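Local coordinates for protein superoxide dismutase (Acidilobus saccharovorans, PDB 4FFK) that catalyses the dismutation of superoxide to molecular oxygen and hydrogen peroxide, probably by cycling an active-site iron ion between its ferric and ferrous states, at residues Gly111-Ala116 / Gly153-Leu158. Sequence-based numbering, arbitrary orientation.
Sequences GAIGDA and GDLRIL
Residues 111-116 of helix 111-121 approach strand 155-161 near Leu155, where Ala116 and Leu155 bring their CA atoms to 7.2 Å, and no hydrogen bond joins the two backbones. Leu155 bridges this distance with a single methyl. Its CB points toward the helix, CG lies anti to the carbonyl carbon and beside the backbone N (chi1 -67°), and CD1 makes the contact, settling 3.7 Å from Ala116 CB and 3.8 Å from Ala116 C. One helical turn earlier, Ile113 reaches the same methyl from beside Ala116: with CG1 anti to the backbone N (chi1 -166°), its CD1 comes within 4.1 Å of Leu155 CD1, and the two side chains cross at about a right angle. The contact is small, burying 110 Å² over both sides, and wholly apolar; the three residues that make it are buried. The side chain of Asp154, just before Leu155, points away from the helix and pairs with Arg156; Asp154 OD2 receives NH1 of Arg156 at 2.7 Å through its anti lone pair, with the oxygen tilted 26° from the guanidinium plane. This ion pair faces a second subunit, whose Lys17 backbone bonds to both side chains. Within the C-terminal alpha/beta domain of the iron/manganese superoxide dismutases, the contact joins helix 111-121 to an outer strand of the three-stranded antiparallel sheet. Leu155 also packs on Phe120 and Phe121 farther along that helix and on Leu146 of the adjacent strand 142-148, while Tyr212 of helix 205-216 touches both Ile113 and Ala116.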
loop_
_atom_site.group_PDB
_atom_site.type_symbol
_atom_site.label_atom_id
_atom_site.label_comp_id
_atom_site.label_asym_id
_atom_site.label_seq_id
_atom_site.Cartn_x
_atom_site.Cartn_y
_atom_site.Cartn_z
ATOM N N GLY A 111 -16.550 -32.535 -7.137
ATOM C CA GLY A 111 -16.048 -32.805 -5.781
ATOM C C GLY A 111 -16.481 -31.733 -4.778
ATOM O O GLY A 111 -17.423 -30.951 -5.044
ATOM N N ALA A 112 -15.801 -31.687 -3.630
ATOM C CA ALA A 112 -16.211 -30.796 -2.552
ATOM C C ALA A 112 -16.070 -29.328 -3.035
ATOM O O ALA A 112 -16.946 -28.478 -2.771
ATOM C CB ALA A 112 -15.398 -31.063 -1.296
ATOM N N ILE A 113 -15.006 -29.071 -3.804
ATOM C CA ILE A 113 -14.727 -27.693 -4.270
ATOM C C ILE A 113 -15.832 -27.157 -5.170
ATOM O O ILE A 113 -16.313 -26.073 -4.950
ATOM C CB ILE A 113 -13.275 -27.504 -4.883
ATOM C CG1 ILE A 113 -12.941 -26.006 -5.004
ATOM C CG2 ILE A 113 -13.094 -28.157 -6.227
ATOM C CD1 ILE A 113 -12.935 -25.306 -3.745
ATOM N N GLY A 114 -16.278 -27.966 -6.138
ATOM C CA GLY A 114 -17.357 -27.592 -6.992
ATOM C C GLY A 114 -18.596 -27.288 -6.194
ATOM O O GLY A 114 -19.286 -26.320 -6.461
ATOM N N ASP A 115 -18.897 -28.144 -5.218
ATOM C CA ASP A 115 -20.054 -27.924 -4.348
ATOM C C ASP A 115 -19.880 -26.679 -3.480
ATOM O O ASP A 115 -20.816 -25.882 -3.260
ATOM C CB ASP A 115 -20.236 -29.146 -3.453
ATOM C CG ASP A 115 -20.782 -30.356 -4.217
ATOM O OD1 ASP A 115 -21.482 -30.156 -5.234
ATOM O OD2 ASP A 115 -20.497 -31.474 -3.776
ATOM N N ALA A 116 -18.670 -26.527 -2.961
ATOM C CA ALA A 116 -18.369 -25.342 -2.152
ATOM C C ALA A 116 -18.562 -24.066 -2.990
ATOM O O ALA A 116 -19.173 -23.102 -2.545
ATOM C CB ALA A 116 -16.979 -25.455 -1.607
ATOM N N GLY A 153 -15.515 -21.391 7.424
ATOM C CA GLY A 153 -15.661 -22.405 6.405
ATOM C C GLY A 153 -16.113 -21.875 5.046
ATOM O O GLY A 153 -16.248 -22.665 4.127
ATOM N N ASP A 154 -16.325 -20.560 4.912
ATOM C CA ASP A 154 -16.730 -19.938 3.624
ATOM C C ASP A 154 -15.528 -19.856 2.667
ATOM O O ASP A 154 -14.389 -19.706 3.104
ATOM C CB ASP A 154 -17.298 -18.526 3.822
ATOM C CG ASP A 154 -18.774 -18.499 4.275
ATOM O OD1 ASP A 154 -19.293 -19.542 4.734
ATOM O OD2 ASP A 154 -19.442 -17.457 4.154
ATOM N N LEU A 155 -15.797 -20.014 1.366
ATOM C CA LEU A 155 -14.853 -19.570 0.354
ATOM C C LEU A 155 -14.926 -18.093 0.308
ATOM O O LEU A 155 -15.972 -17.545 0.494
ATOM C CB LEU A 155 -15.161 -20.198 -1.020
ATOM C CG LEU A 155 -14.925 -21.713 -1.056
ATOM C CD1 LEU A 155 -15.338 -22.227 -2.406
ATOM C CD2 LEU A 155 -13.461 -22.122 -0.838
ATOM N N ARG A 156 -13.793 -17.429 0.036
ATOM C CA ARG A 156 -13.788 -15.979 -0.143
ATOM C C ARG A 156 -12.912 -15.709 -1.347
ATOM O O ARG A 156 -11.915 -16.392 -1.536
ATOM C CB ARG A 156 -13.116 -15.244 1.052
ATOM C CG ARG A 156 -13.832 -15.373 2.370
ATOM C CD ARG A 156 -15.150 -14.601 2.421
ATOM N NE ARG A 156 -15.713 -14.756 3.774
ATOM C CZ ARG A 156 -16.912 -15.251 4.055
ATOM N NH1 ARG A 156 -17.784 -15.553 3.095
ATOM N NH2 ARG A 156 -17.273 -15.359 5.321
ATOM N N ILE A 157 -13.329 -14.755 -2.140
ATOM C CA ILE A 157 -12.463 -14.264 -3.223
ATOM C C ILE A 157 -11.627 -13.117 -2.661
ATOM O O ILE A 157 -12.125 -12.201 -2.064
ATOM C CB ILE A 157 -13.276 -13.819 -4.392
ATOM C CG1 ILE A 157 -13.931 -15.062 -5.022
ATOM C CG2 ILE A 157 -12.360 -13.067 -5.458
ATOM C CD1 ILE A 157 -14.835 -14.708 -6.232
ATOM N N LEU A 158 -10.331 -13.203 -2.867
ATOM C CA LEU A 158 -9.447 -12.113 -2.458
ATOM C C LEU A 158 -8.810 -11.459 -3.667
ATOM O O LEU A 158 -8.534 -12.107 -4.665
ATOM C CB LEU A 158 -8.305 -12.690 -1.634
ATOM C CG LEU A 158 -8.830 -13.663 -0.554
ATOM C CD1 LEU A 158 -7.596 -14.127 0.165
ATOM C CD2 LEU A 158 -9.819 -13.062 0.350
#